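Local coordinates for protein acetone carboxylase alpha subunit (Xanthobacter autotrophicus Py2, PDB 5M45) that belongs to the hydantoinase B/oxoprolinase family and forms the alpha subunit of a manganese- and magnesium-containing assembly of six protein chains, at residues A[39-44]-A[374-379]; A[55-60]-A[268-273]; A[277-282]-A[328-333]; A[350-355]-A[380-385]. One frame throughout, in Å; residues are numbered along the deposited sequence.

Contact 1 of 4, residues A[39-44]-A[374-379]. With AE4 (3,6,9,12,15-pentaoxaheptadecan-1-ol), chain P.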
loop_
_atom_site.group_PDB
_atom_site.type_symbol
_atom_site.label_atom_id
_atom_site.label_comp_id
_atom_site.label_asym_id
_atom_site.label_seq_id
_atom_site.Cartn_x
_atom_site.Cartn_y
_atom_site.Cartn_z
ATOM N N GLY A 39 12.787 14.863 -38.216
ATOM C CA GLY A 39 11.338 14.796 -38.286
ATOM C C GLY A 39 10.752 13.436 -38.654
ATOM O O GLY A 39 9.543 13.321 -38.771
ATOM N N ARG A 40 11.577 12.398 -38.808
ATOM C CA ARG A 40 11.087 11.038 -39.071
ATOM C C ARG A 40 11.475 10.114 -37.929
ATOM O O ARG A 40 12.556 10.275 -37.387
ATOM C CB ARG A 40 11.694 10.526 -40.364
ATOM C CG ARG A 40 11.147 11.296 -41.561
ATOM C CD ARG A 40 12.198 11.510 -42.566
ATOM N NE ARG A 40 11.772 12.375 -43.658
ATOM C CZ ARG A 40 11.012 12.011 -44.697
ATOM N NH1 ARG A 40 10.756 12.930 -45.624
ATOM N NH2 ARG A 40 10.496 10.767 -44.838
ATOM N N TYR A 41 10.621 9.159 -37.567
ATOM C CA TYR A 41 10.975 8.246 -36.469
ATOM C C TYR A 41 12.321 7.525 -36.750
ATOM O O TYR A 41 12.527 6.959 -37.830
ATOM C CB TYR A 41 9.885 7.207 -36.189
ATOM C CG TYR A 41 10.273 6.217 -35.098
ATOM C CD1 TYR A 41 10.223 6.583 -33.745
ATOM C CD2 TYR A 41 10.756 4.947 -35.403
ATOM C CE1 TYR A 41 10.609 5.693 -32.747
ATOM C CE2 TYR A 41 11.124 4.052 -34.404
ATOM C CZ TYR A 41 11.040 4.419 -33.087
ATOM O OH TYR A 41 11.385 3.531 -32.098
ATOM N N ALA A 42 13.224 7.605 -35.771
ATOM C CA ALA A 42 14.533 6.962 -35.835
ATOM C C ALA A 42 15.441 7.453 -36.992
ATOM O O ALA A 42 16.412 6.766 -37.344
ATOM C CB ALA A 42 14.368 5.449 -35.916
ATOM N N GLY A 43 15.133 8.604 -37.592
ATOM C CA GLY A 43 15.859 9.077 -38.785
ATOM C C GLY A 43 15.645 8.311 -40.077
ATOM O O GLY A 43 16.398 8.494 -41.036
ATOM N N LEU A 44 14.588 7.499 -40.138
ATOM C CA LEU A 44 14.293 6.674 -41.311
ATOM C C LEU A 44 13.687 7.493 -42.450
ATOM O O LEU A 44 12.457 7.648 -42.548
ATOM C CB LEU A 44 13.357 5.527 -40.930
ATOM C CG LEU A 44 13.954 4.449 -40.032
ATOM C CD1 LEU A 44 12.889 3.587 -39.356
ATOM C CD2 LEU A 44 14.926 3.573 -40.817
ATOM N N ALA A 374 1.805 7.376 -34.726
ATOM C CA ALA A 374 0.897 8.519 -34.665
ATOM C C ALA A 374 1.157 9.469 -33.472
ATOM O O ALA A 374 0.922 10.681 -33.581
ATOM C CB ALA A 374 -0.560 8.047 -34.687
ATOM N N ALA A 375 1.687 8.964 -32.362
ATOM C CA ALA A 375 2.102 9.869 -31.258
ATOM C C ALA A 375 3.274 10.744 -31.666
ATOM O O ALA A 375 3.290 11.932 -31.332
ATOM C CB ALA A 375 2.460 9.094 -29.996
ATOM N N TYR A 376 4.251 10.175 -32.383
ATOM C CA TYR A 376 5.372 10.963 -32.919
ATOM C C TYR A 376 4.897 12.023 -33.951
ATOM O O TYR A 376 5.586 13.018 -34.171
ATOM C CB TYR A 376 6.505 10.070 -33.506
ATOM C CG TYR A 376 7.300 9.305 -32.448
ATOM C CD1 TYR A 376 8.274 9.959 -31.699
ATOM C CD2 TYR A 376 7.031 7.966 -32.132
ATOM C CE1 TYR A 376 8.969 9.298 -30.705
ATOM C CE2 TYR A 376 7.738 7.293 -31.149
ATOM C CZ TYR A 376 8.707 7.965 -30.426
ATOM O OH TYR A 376 9.401 7.340 -29.411
ATOM N N GLY A 377 3.731 11.841 -34.576
ATOM C CA GLY A 377 3.205 12.812 -35.528
ATOM C C GLY A 377 2.270 13.861 -34.949
ATOM O O GLY A 377 1.657 14.599 -35.699
ATOM N N THR A 378 2.159 13.934 -33.622
ATOM C CA THR A 378 1.282 14.891 -32.913
ATOM C C THR A 378 2.097 15.688 -31.867
ATOM O O THR A 378 2.933 15.123 -31.181
ATOM C CB THR A 378 0.149 14.113 -32.191
ATOM O OG1 THR A 378 -0.519 13.230 -33.096
ATOM C CG2 THR A 378 -0.863 15.058 -31.572
ATOM N N GLU A 379 1.891 17.005 -31.793
ATOM C CA GLU A 379 2.531 17.833 -30.755
ATOM C C GLU A 379 1.524 18.108 -29.615
ATOM O O GLU A 379 0.359 18.420 -29.896
ATOM C CB GLU A 379 3.011 19.159 -31.322
ATOM C CG GLU A 379 4.135 19.077 -32.345
ATOM C CD GLU A 379 4.346 20.399 -33.082
ATOM O OE1 GLU A 379 4.853 20.312 -34.216
ATOM O OE2 GLU A 379 3.907 21.489 -32.622
HETATM C C2 AE4 P . 9.511 18.666 -30.723
HETATM C C3 AE4 P . 10.481 17.663 -30.102
HETATM O O4 AE4 P . 10.411 16.428 -30.823
HETATM C C5 AE4 P . 11.540 15.554 -30.669
HETATM C C6 AE4 P . 11.117 14.091 -30.845
HETATM O O7 AE4 P . 11.147 13.355 -29.611
HETATM C C8 AE4 P . 10.087 13.726 -28.716
HETATM C C9 AE4 P . 10.244 12.964 -27.412
HETATM C C11 AE4 P . 8.120 11.919 -26.970
HETATM O O10 AE4 P . 9.448 11.780 -27.468
HETATM C C12 AE4 P . 7.158 11.260 -27.944
HETATM O O13 AE4 P . 7.040 9.864 -27.667
HETATM C C14 AE4 P . 5.796 9.336 -28.109
HETATM C C15 AE4 P . 5.800 7.817 -27.976
HETATM O O16 AE4 P . 5.699 7.487 -26.592
HETATM C C17 AE4 P . 4.385 7.154 -26.157
HETATM C C18 AE4 P . 4.489 6.651 -24.723
HETATM O O19 AE4 P . 5.388 5.519 -24.667
#
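Tyr-41 and Tyr-376 mark the closest approach of the two backbones, with CA atoms 7.2 Å apart; residues 39-44 form an irregular loop, while 374-379 pass from the short, weakly bonded helix 373-376 into strand 378-381. Gly-39 leaves helix 24-38 with a positive phi, and the chain then turns to bring Tyr-41 against Tyr-376. Both CB atoms point across the gap; Tyr-41 carries CG anti to its N (chi1 177°), Tyr-376 anti to its carbonyl carbon (chi1 -71°). The CD1-CE1 side of the Tyr-41 ring lies over one face of Tyr-376, with CE1 3.7 Å from Tyr-376 CE2; the planes are inclined at 55° and the centroids stand 5.0 Å apart, an oblique pair. The two hydroxyls are hydrogen-bonded to the same carboxylate, Tyr-41 OH to Asp-100 OD2 and Tyr-376 OH to Asp-100 OD1, which ties down the far ends of both rings. Tyr-376 and Ala-375 line the pocket holding 3,6,9,12,15-pentaoxaheptadecan-1-ol, and Tyr-41 backs the Tyr-376 ring. The ligand chain lies over the opposite face of Tyr-376, where ligand O13 is 3.6 Å from Tyr-376 CE1, and ligand C14 comes 3.8 Å from Ala-375 CB.

Contact 2 of 4, residues A[55-60]-A[268-273]; sequences ILYNKL and VEHGRL. With ACT (acetate ion), chain O.
Tyr-57 and His-270 make a helix-to-helix contact through a single polar bridge, joining helix 54-75 to the long helix 257-282 within the hydantoinase B/oxoprolinase region. The backbones stay well apart, 11.4 Å between the CA atoms of these two residues, and the long side chains span the gap. Each has its ring carbon CG opposite the backbone N (chi1 -170° for Tyr-57, -174° for His-270), which extends the two rings toward each other. They meet rim to rim: neither lies over the face of the other, and their planes are turned by 46°. Tyr-57 OH comes to His-270 ND1 near the imidazole plane and is hydrogen-bonded to it at 2.8 Å. Phe-263, about two turns earlier on helix 257-282, meets the Tyr-57 ring edge-to-face, and Arg-50 of helix 48-52 touches both partners. Elsewhere on helix 257-282, Arg-272 grips Glu-269 side-on, NE to OE1 at 2.9 Å and NH2 to OE2 at 2.8 Å, with the carboxylate at the guanidinium edge; Glu-269 OE1 also accepts from the backbone N of Tyr-41. Near the start of helix 54-75 sits an acetate ion, probably from the crystallisation liquor. Its O accepts a hydrogen bond from Ile-55 N at 2.9 Å. Its OXT accepts one from Leu-56 N at 3.2 Å. Between the helices the phenol and ND1 satisfy each other across the gap, one polar link that holds the rim-to-rim rings at this distance.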
loop_
_atom_site.group_PDB
_atom_site.type_symbol
_atom_site.label_atom_id
_atom_site.label_comp_id
_atom_site.label_asym_id
_atom_site.label_seq_id
_atom_site.Cartn_x
_atom_site.Cartn_y
_atom_site.Cartn_z
ATOM N N ILE A 55 6.641 -8.092 -50.005
ATOM C CA ILE A 55 6.022 -9.364 -49.688
ATOM C C ILE A 55 6.436 -9.823 -48.267
ATOM O O ILE A 55 5.570 -10.208 -47.450
ATOM C CB ILE A 55 6.297 -10.447 -50.749
ATOM C CG1 ILE A 55 5.760 -10.004 -52.132
ATOM C CG2 ILE A 55 5.707 -11.802 -50.320
ATOM C CD1 ILE A 55 6.161 -10.957 -53.255
ATOM N N LEU A 56 7.731 -9.748 -47.963
ATOM C CA LEU A 56 8.211 -10.068 -46.608
ATOM C C LEU A 56 7.709 -9.113 -45.527
ATOM O O LEU A 56 7.375 -9.542 -44.412
ATOM C CB LEU A 56 9.742 -10.178 -46.605
ATOM C CG LEU A 56 10.376 -10.612 -45.283
ATOM C CD1 LEU A 56 9.806 -11.965 -44.824
ATOM C CD2 LEU A 56 11.878 -10.756 -45.463
ATOM N N TYR A 57 7.660 -7.816 -45.829
ATOM C CA TYR A 57 7.080 -6.823 -44.897
ATOM C C TYR A 57 5.641 -7.202 -44.493
ATOM O O TYR A 57 5.304 -7.202 -43.301
ATOM C CB TYR A 57 7.111 -5.426 -45.520
ATOM C CG TYR A 57 6.767 -4.294 -44.579
ATOM C CD1 TYR A 57 5.458 -3.839 -44.472
ATOM C CD2 TYR A 57 7.744 -3.623 -43.866
ATOM C CE1 TYR A 57 5.136 -2.776 -43.644
ATOM C CE2 TYR A 57 7.437 -2.551 -43.012
ATOM C CZ TYR A 57 6.133 -2.137 -42.910
ATOM O OH TYR A 57 5.809 -1.079 -42.116
ATOM N N ASN A 58 4.829 -7.550 -45.498
ATOM C CA ASN A 58 3.430 -7.932 -45.290
ATOM C C ASN A 58 3.307 -9.258 -44.526
ATOM O O ASN A 58 2.392 -9.410 -43.707
ATOM C CB ASN A 58 2.674 -8.047 -46.633
ATOM C CG ASN A 58 1.213 -8.445 -46.446
ATOM O OD1 ASN A 58 0.787 -9.565 -46.775
ATOM N ND2 ASN A 58 0.441 -7.540 -45.891
ATOM N N LYS A 59 4.218 -10.199 -44.783
ATOM C CA LYS A 59 4.179 -11.461 -44.083
ATOM C C LYS A 59 4.457 -11.301 -42.571
ATOM O O LYS A 59 3.790 -11.930 -41.737
ATOM C CB LYS A 59 5.148 -12.476 -44.708
ATOM C CG LYS A 59 5.112 -13.824 -43.989
ATOM C CD LYS A 59 5.589 -15.007 -44.831
ATOM C CE LYS A 59 7.039 -14.951 -45.228
ATOM N NZ LYS A 59 7.605 -16.384 -45.132
ATOM N N LEU A 60 5.459 -10.484 -42.232
ATOM C CA LEU A 60 5.746 -10.197 -40.833
ATOM C C LEU A 60 4.553 -9.479 -40.186
ATOM O O LEU A 60 4.170 -9.799 -39.044
ATOM C CB LEU A 60 7.007 -9.358 -40.686
ATOM C CG LEU A 60 8.321 -9.991 -41.125
ATOM C CD1 LEU A 60 9.402 -8.936 -41.196
ATOM C CD2 LEU A 60 8.746 -11.031 -40.131
ATOM N N VAL A 268 6.968 1.669 -37.067
ATOM C CA VAL A 268 6.640 2.870 -36.329
ATOM C C VAL A 268 6.607 4.087 -37.274
ATOM O O VAL A 268 5.619 4.877 -37.290
ATOM C CB VAL A 268 7.647 3.103 -35.154
ATOM C CG1 VAL A 268 7.226 4.317 -34.326
ATOM C CG2 VAL A 268 7.773 1.887 -34.245
ATOM N N GLU A 269 7.650 4.253 -38.078
ATOM C CA GLU A 269 7.675 5.374 -39.048
ATOM C C GLU A 269 6.520 5.257 -40.070
ATOM O O GLU A 269 5.931 6.262 -40.460
ATOM C CB GLU A 269 9.039 5.478 -39.756
ATOM C CG GLU A 269 9.134 6.438 -40.947
ATOM C CD GLU A 269 8.819 7.901 -40.639
ATOM O OE1 GLU A 269 8.681 8.291 -39.442
ATOM O OE2 GLU A 269 8.721 8.692 -41.638
ATOM N N HIS A 270 6.207 4.029 -40.482
ATOM C CA HIS A 270 5.038 3.777 -41.361
ATOM C C HIS A 270 3.731 4.316 -40.710
ATOM O O HIS A 270 2.895 4.957 -41.368
ATOM C CB HIS A 270 4.973 2.274 -41.640
ATOM C CG HIS A 270 3.924 1.849 -42.626
ATOM N ND1 HIS A 270 3.710 0.522 -42.927
ATOM C CD2 HIS A 270 3.031 2.546 -43.362
ATOM C CE1 HIS A 270 2.749 0.423 -43.821
ATOM N NE2 HIS A 270 2.318 1.630 -44.106
ATOM N N GLY A 271 3.558 4.034 -39.425
ATOM C CA GLY A 271 2.477 4.644 -38.612
ATOM C C GLY A 271 2.396 6.157 -38.630
ATOM O O GLY A 271 1.311 6.719 -38.786
ATOM N N ARG A 272 3.540 6.822 -38.440
ATOM C CA ARG A 272 3.599 8.303 -38.506
ATOM C C ARG A 272 3.184 8.809 -39.887
ATOM O O ARG A 272 2.358 9.724 -39.991
ATOM C CB ARG A 272 4.989 8.847 -38.150
ATOM C CG ARG A 272 5.046 10.373 -37.962
ATOM C CD ARG A 272 6.456 10.928 -37.936
ATOM N NE ARG A 272 7.086 10.724 -39.230
ATOM C CZ ARG A 272 6.879 11.475 -40.316
ATOM N NH1 ARG A 272 6.084 12.558 -40.275
ATOM N NH2 ARG A 272 7.484 11.165 -41.461
ATOM N N LEU A 273 3.748 8.213 -40.923
ATOM C CA LEU A 273 3.372 8.540 -42.322
ATOM C C LEU A 273 1.860 8.400 -42.591
ATOM O O LEU A 273 1.271 9.222 -43.277
ATOM C CB LEU A 273 4.177 7.685 -43.350
ATOM C CG LEU A 273 5.681 8.007 -43.397
ATOM C CD1 LEU A 273 6.454 6.889 -44.112
ATOM C CD2 LEU A 273 5.968 9.374 -44.045
HETATM C C ACT O . 9.741 -9.362 -51.474
HETATM O O ACT O . 8.812 -8.582 -51.828
HETATM O OXT ACT O . 9.933 -9.720 -50.280
HETATM C CH3 ACT O . 10.644 -9.898 -52.558
#

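Contact 3 of 4, residues A[277-282]-A[328-333]; sequences ARIKAM and GTWRLD
Ile-279 reaches from helix 257-282 toward Gly-328 and Trp-330, and its carbons meet them in turn. CB lies 4.0 Å from Gly-328 O, and the CG2 branch is close to the same oxygen and to Gly-328 CA. The other branch leaves through CG1, opposite the carbonyl carbon (chi1 -73°), and ends in CD1, which touches Gly-328 O at 3.6 Å and Trp-330 CD1 at 3.7 Å. This methyl sits over the five-membered ring of the indole, 3.8 Å from its centroid and 18° off the normal: a CH-pi contact. Leu-332 CD1 lies over the opposite indole face, two residues along strand 330-333. Beside Ile-279, Lys-280 rests the root of its chain on the glycine, its CG 3.8 Å from Gly-328 CA; with no side chain in between, the backbones come within 5.5 Å at the CA atoms of these two residues. The helix thereby covers the start of strand 330-333 in the mixed sheet, and an aromatic side chain of another protein chain packs on Ile-279 as well. No hydrogen bond crosses the contact. Its cohesion comes from dispersion and methyl-to-indole packing, while the indole NE1 is satisfied by Thr-378 OG1 on the neighbouring strand.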
loop_
_atom_site.group_PDB
_atom_site.type_symbol
_atom_site.label_atom_id
_atom_site.label_comp_id
_atom_site.label_asym_id
_atom_site.label_seq_id
_atom_site.Cartn_x
_atom_site.Cartn_y
_atom_site.Cartn_z
ATOM N N ALA A 277 -0.756 11.452 -43.746
ATOM C CA ALA A 277 -1.523 11.303 -44.980
ATOM C C ALA A 277 -3.025 11.408 -44.734
ATOM O O ALA A 277 -3.732 12.047 -45.504
ATOM C CB ALA A 277 -1.192 9.977 -45.685
ATOM N N ARG A 278 -3.502 10.791 -43.641
ATOM C CA ARG A 278 -4.923 10.843 -43.295
ATOM C C ARG A 278 -5.387 12.261 -42.917
ATOM O O ARG A 278 -6.478 12.687 -43.320
ATOM C CB ARG A 278 -5.272 9.783 -42.249
ATOM C CG ARG A 278 -5.379 8.376 -42.862
ATOM C CD ARG A 278 -6.761 8.253 -43.453
ATOM N NE ARG A 278 -7.031 7.014 -44.162
ATOM C CZ ARG A 278 -8.271 6.651 -44.565
ATOM N NH1 ARG A 278 -9.398 7.395 -44.271
ATOM N NH2 ARG A 278 -8.415 5.483 -45.173
ATOM N N ILE A 279 -4.541 12.994 -42.197
ATOM C CA ILE A 279 -4.820 14.393 -41.876
ATOM C C ILE A 279 -4.980 15.221 -43.160
ATOM O O ILE A 279 -5.942 15.958 -43.290
ATOM C CB ILE A 279 -3.770 14.990 -40.924
ATOM C CG1 ILE A 279 -4.001 14.407 -39.531
ATOM C CG2 ILE A 279 -3.873 16.516 -40.870
ATOM C CD1 ILE A 279 -2.935 14.819 -38.532
ATOM N N LYS A 280 -4.066 15.048 -44.111
ATOM C CA LYS A 280 -4.154 15.817 -45.376
ATOM C C LYS A 280 -5.283 15.367 -46.298
ATOM O O LYS A 280 -5.761 16.166 -47.090
ATOM C CB LYS A 280 -2.838 15.770 -46.136
ATOM C CG LYS A 280 -1.676 16.346 -45.349
ATOM C CD LYS A 280 -0.657 17.061 -46.181
ATOM C CE LYS A 280 0.265 16.136 -46.891
ATOM N NZ LYS A 280 1.335 16.998 -47.470
ATOM N N ALA A 281 -5.715 14.110 -46.186
ATOM C CA ALA A 281 -6.838 13.593 -46.990
ATOM C C ALA A 281 -8.238 13.950 -46.432
ATOM O O ALA A 281 -9.183 14.076 -47.227
ATOM C CB ALA A 281 -6.712 12.077 -47.174
ATOM N N MET A 282 -8.369 14.119 -45.098
ATOM C CA MET A 282 -9.668 14.158 -44.446
ATOM C C MET A 282 -10.047 15.500 -43.804
ATOM O O MET A 282 -11.232 15.781 -43.636
ATOM C CB MET A 282 -9.743 13.077 -43.347
ATOM C CG MET A 282 -9.735 11.626 -43.788
ATOM S SD MET A 282 -9.654 10.463 -42.366
ATOM C CE MET A 282 -11.300 10.620 -41.760
ATOM N N GLY A 328 0.552 18.777 -42.648
ATOM C CA GLY A 328 -0.065 17.564 -42.107
ATOM C C GLY A 328 0.333 17.199 -40.673
ATOM O O GLY A 328 -0.064 16.141 -40.176
ATOM N N THR A 329 1.115 18.063 -40.018
ATOM C CA THR A 329 1.354 17.992 -38.583
ATOM C C THR A 329 0.180 18.651 -37.857
ATOM O O THR A 329 -0.548 19.465 -38.432
ATOM C CB THR A 329 2.692 18.671 -38.154
ATOM O OG1 THR A 329 2.730 20.043 -38.539
ATOM C CG2 THR A 329 3.920 17.957 -38.751
ATOM N N TRP A 330 0.017 18.316 -36.581
ATOM C CA TRP A 330 -1.006 18.972 -35.753
ATOM C C TRP A 330 -0.582 19.105 -34.281
ATOM O O TRP A 330 0.375 18.462 -33.843
ATOM C CB TRP A 330 -2.400 18.349 -35.939
ATOM C CG TRP A 330 -2.651 17.024 -35.338
ATOM C CD1 TRP A 330 -1.783 15.972 -35.261
ATOM C CD2 TRP A 330 -3.872 16.573 -34.748
ATOM N NE1 TRP A 330 -2.381 14.912 -34.627
ATOM C CE2 TRP A 330 -3.661 15.247 -34.309
ATOM C CE3 TRP A 330 -5.131 17.162 -34.538
ATOM C CZ2 TRP A 330 -4.660 14.508 -33.687
ATOM C CZ3 TRP A 330 -6.121 16.438 -33.898
ATOM C CH2 TRP A 330 -5.888 15.104 -33.494
ATOM N N ARG A 331 -1.257 20.020 -33.571
ATOM C CA ARG A 331 -0.843 20.450 -32.258
ATOM C C ARG A 331 -2.065 20.664 -31.373
ATOM O O ARG A 331 -3.062 21.255 -31.811
ATOM C CB ARG A 331 0.007 21.727 -32.366
ATOM C CG ARG A 331 0.512 22.300 -31.057
ATOM C CD ARG A 331 1.282 23.607 -31.342
ATOM N NE ARG A 331 1.835 24.202 -30.128
ATOM C CZ ARG A 331 2.939 23.802 -29.512
ATOM N NH1 ARG A 331 3.679 22.808 -30.005
ATOM N NH2 ARG A 331 3.309 24.400 -28.385
ATOM N N LEU A 332 -1.977 20.177 -30.131
ATOM C CA LEU A 332 -3.034 20.350 -29.137
ATOM C C LEU A 332 -2.466 20.991 -27.875
ATOM O O LEU A 332 -1.593 20.407 -27.234
ATOM C CB LEU A 332 -3.686 19.025 -28.822
ATOM C CG LEU A 332 -4.347 18.426 -30.076
ATOM C CD1 LEU A 332 -3.483 17.342 -30.664
ATOM C CD2 LEU A 332 -5.734 17.858 -29.779
ATOM N N ASP A 333 -2.977 22.182 -27.527
ATOM C CA ASP A 333 -2.452 23.012 -26.436
ATOM C C ASP A 333 -3.570 23.217 -25.413
ATOM O O ASP A 333 -4.644 23.743 -25.761
ATOM C CB ASP A 333 -1.960 24.345 -27.035
ATOM C CG ASP A 333 -1.278 25.269 -26.002
ATOM O OD1 ASP A 333 -1.399 25.089 -24.780
ATOM O OD2 ASP A 333 -0.579 26.220 -26.439
#

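Contact 4 of 4, residues A[350-355]-A[380-385]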
loop_
_atom_site.group_PDB
_atom_site.type_symbol
_atom_site.label_atom_id
_atom_site.label_comp_id
_atom_site.label_asym_id
_atom_site.label_seq_id
_atom_site.Cartn_x
_atom_site.Cartn_y
_atom_site.Cartn_z
ATOM N N VAL A 350 1.218 11.063 -19.822
ATOM C CA VAL A 350 1.137 9.824 -20.597
ATOM C C VAL A 350 -0.306 9.325 -20.774
ATOM O O VAL A 350 -0.711 9.026 -21.908
ATOM C CB VAL A 350 2.004 8.691 -19.968
ATOM C CG1 VAL A 350 1.755 7.370 -20.670
ATOM C CG2 VAL A 350 3.505 9.039 -20.004
ATOM N N SER A 351 -1.070 9.182 -19.686
ATOM C CA SER A 351 -2.450 8.714 -19.820
ATOM C C SER A 351 -3.324 9.720 -20.608
ATOM O O SER A 351 -4.158 9.310 -21.409
ATOM C CB SER A 351 -3.065 8.402 -18.449
ATOM O OG SER A 351 -3.070 9.550 -17.584
ATOM N N PHE A 352 -3.124 11.025 -20.366
ATOM C CA PHE A 352 -3.869 12.027 -21.092
ATOM C C PHE A 352 -3.624 11.986 -22.613
ATOM O O PHE A 352 -4.582 11.938 -23.393
ATOM C CB PHE A 352 -3.584 13.440 -20.555
ATOM C CG PHE A 352 -4.455 14.513 -21.175
ATOM C CD1 PHE A 352 -5.738 14.718 -20.710
ATOM C CD2 PHE A 352 -3.997 15.269 -22.211
ATOM C CE1 PHE A 352 -6.566 15.692 -21.297
ATOM C CE2 PHE A 352 -4.803 16.285 -22.780
ATOM C CZ PHE A 352 -6.092 16.471 -22.337
ATOM N N THR A 353 -2.366 11.975 -23.032
ATOM C CA THR A 353 -2.010 11.967 -24.458
ATOM C C THR A 353 -2.262 10.594 -25.151
ATOM O O THR A 353 -2.637 10.545 -26.362
ATOM C CB THR A 353 -0.568 12.433 -24.694
ATOM O OG1 THR A 353 0.363 11.560 -24.042
ATOM C CG2 THR A 353 -0.369 13.891 -24.226
ATOM N N SER A 354 -2.072 9.501 -24.410
ATOM C CA SER A 354 -2.414 8.148 -24.913
ATOM C C SER A 354 -3.920 8.005 -25.221
ATOM O O SER A 354 -4.295 7.364 -26.224
ATOM C CB SER A 354 -1.920 7.028 -23.984
ATOM O OG SER A 354 -0.501 7.066 -23.886
ATOM N N GLY A 355 -4.770 8.633 -24.401
ATOM C CA GLY A 355 -6.197 8.657 -24.691
ATOM C C GLY A 355 -6.577 9.447 -25.944
ATOM O O GLY A 355 -7.526 9.078 -26.657
ATOM N N PHE A 380 1.954 17.953 -28.347
ATOM C CA PHE A 380 1.096 18.211 -27.196
ATOM C C PHE A 380 1.737 19.228 -26.263
ATOM O O PHE A 380 2.935 19.160 -26.004
ATOM C CB PHE A 380 0.814 16.934 -26.380
ATOM C CG PHE A 380 0.224 15.770 -27.160
ATOM C CD1 PHE A 380 -1.157 15.626 -27.314
ATOM C CD2 PHE A 380 1.052 14.746 -27.646
ATOM C CE1 PHE A 380 -1.703 14.521 -27.964
ATOM C CE2 PHE A 380 0.515 13.635 -28.285
ATOM C CZ PHE A 380 -0.867 13.542 -28.457
ATOM N N ARG A 381 0.929 20.174 -25.772
ATOM C CA ARG A 381 1.367 21.113 -24.732
ATOM C C ARG A 381 0.402 21.069 -23.524
ATOM O O ARG A 381 -0.774 21.466 -23.641
ATOM C CB ARG A 381 1.532 22.550 -25.271
ATOM C CG ARG A 381 1.874 23.560 -24.178
ATOM C CD ARG A 381 2.486 24.882 -24.676
ATOM N NE ARG A 381 2.849 25.773 -23.555
ATOM C CZ ARG A 381 2.004 26.541 -22.844
ATOM N NH1 ARG A 381 0.707 26.599 -23.118
ATOM N NH2 ARG A 381 2.475 27.287 -21.848
ATOM N N LEU A 382 0.916 20.574 -22.392
ATOM C CA LEU A 382 0.171 20.413 -21.151
ATOM C C LEU A 382 0.914 21.145 -20.035
ATOM O O LEU A 382 1.920 20.638 -19.517
ATOM C CB LEU A 382 0.034 18.930 -20.754
ATOM C CG LEU A 382 -0.347 17.822 -21.747
ATOM C CD1 LEU A 382 -0.666 16.496 -21.040
ATOM C CD2 LEU A 382 -1.481 18.239 -22.605
ATOM N N PRO A 383 0.442 22.347 -19.661
ATOM C CA PRO A 383 1.222 23.099 -18.685
ATOM C C PRO A 383 1.400 22.356 -17.352
ATOM O O PRO A 383 0.465 21.720 -16.890
ATOM C CB PRO A 383 0.426 24.391 -18.524
ATOM C CG PRO A 383 -0.215 24.564 -19.842
ATOM C CD PRO A 383 -0.637 23.156 -20.230
ATOM N N LYS A 384 2.609 22.411 -16.793
ATOM C CA LYS A 384 2.945 21.698 -15.549
ATOM C C LYS A 384 2.141 22.239 -14.379
ATOM O O LYS A 384 2.082 23.438 -14.151
ATOM C CB LYS A 384 4.476 21.830 -15.270
ATOM C CG LYS A 384 5.066 20.945 -14.162
ATOM C CD LYS A 384 4.861 19.449 -14.409
ATOM C CE LYS A 384 5.614 18.587 -13.377
ATOM N NZ LYS A 384 5.325 17.135 -13.557
ATOM N N GLY A 385 1.559 21.345 -13.591
ATOM C CA GLY A 385 0.686 21.721 -12.474
ATOM C C GLY A 385 -0.815 21.613 -12.693
ATOM O O GLY A 385 -1.578 21.658 -11.707
#
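Helix 349-361 lies against strand 378-381 of the mixed sheet and the loop that follows it, and the buried seam between them is built from Phe-352, Thr-353, Phe-380 and Leu-382. Phe-380 and Leu-382 point toward the helix, while Arg-381 between them points away and pairs with Glu-335 and Asp-333. The methyl of Thr-353 presses on one face of the Phe-380 ring: CG2 is 3.5 Å from Phe-380 CG and 3.7 Å from the ring centroid, 17° off the normal, a CH-pi contact. Thr-353 CB extends the cover over the far end, 3.9 Å from Phe-380 CZ. With chi1 at 61°, OG1 turns back to its own helix and bonds to Gln-349 O, leaving the methyl for the ring. Leu-382 slants across Phe-352, its CD1 3.7 Å from Phe-352 CD2 and its CD2 3.9 Å from Phe-352 CE2; the same CD1 lies 4.1 Å from Thr-353 CG2, joining the two pairs. Phe-334 meets the Phe-352 ring edge-to-face, and the Glu-775 backbone is hydrogen-bonded to those of Phe-380 and Leu-382. An aromatic ring and a threonine methyl from successive helix positions meeting every second residue of an extended segment are typical of a helix layered on a beta-sheet.

From the N terminus, residues 39-44 open the long loop that contact 1 closes at 374-379. Contacts 2 and 3 are nested in it and follow one another in series: 55-60 meet helix 257-282 at 268-273, and the end of that helix then packs on strand 330-333. Contact 4 opens at 350-355, still inside the loop, and closes at 380-385 just beyond it, so it crosses contact 1. Strand 378-381 serves contacts 1 and 4 and pairs with strand 330-333 of contact 3. Contact 2 fastens helix 54-75 to helix 257-282, contacts 3 and 4 set helices 257-282 and 349-361 on neighbouring strands of the mixed sheet, and contact 1 brings the loop after helix 24-38 to the ligand pocket.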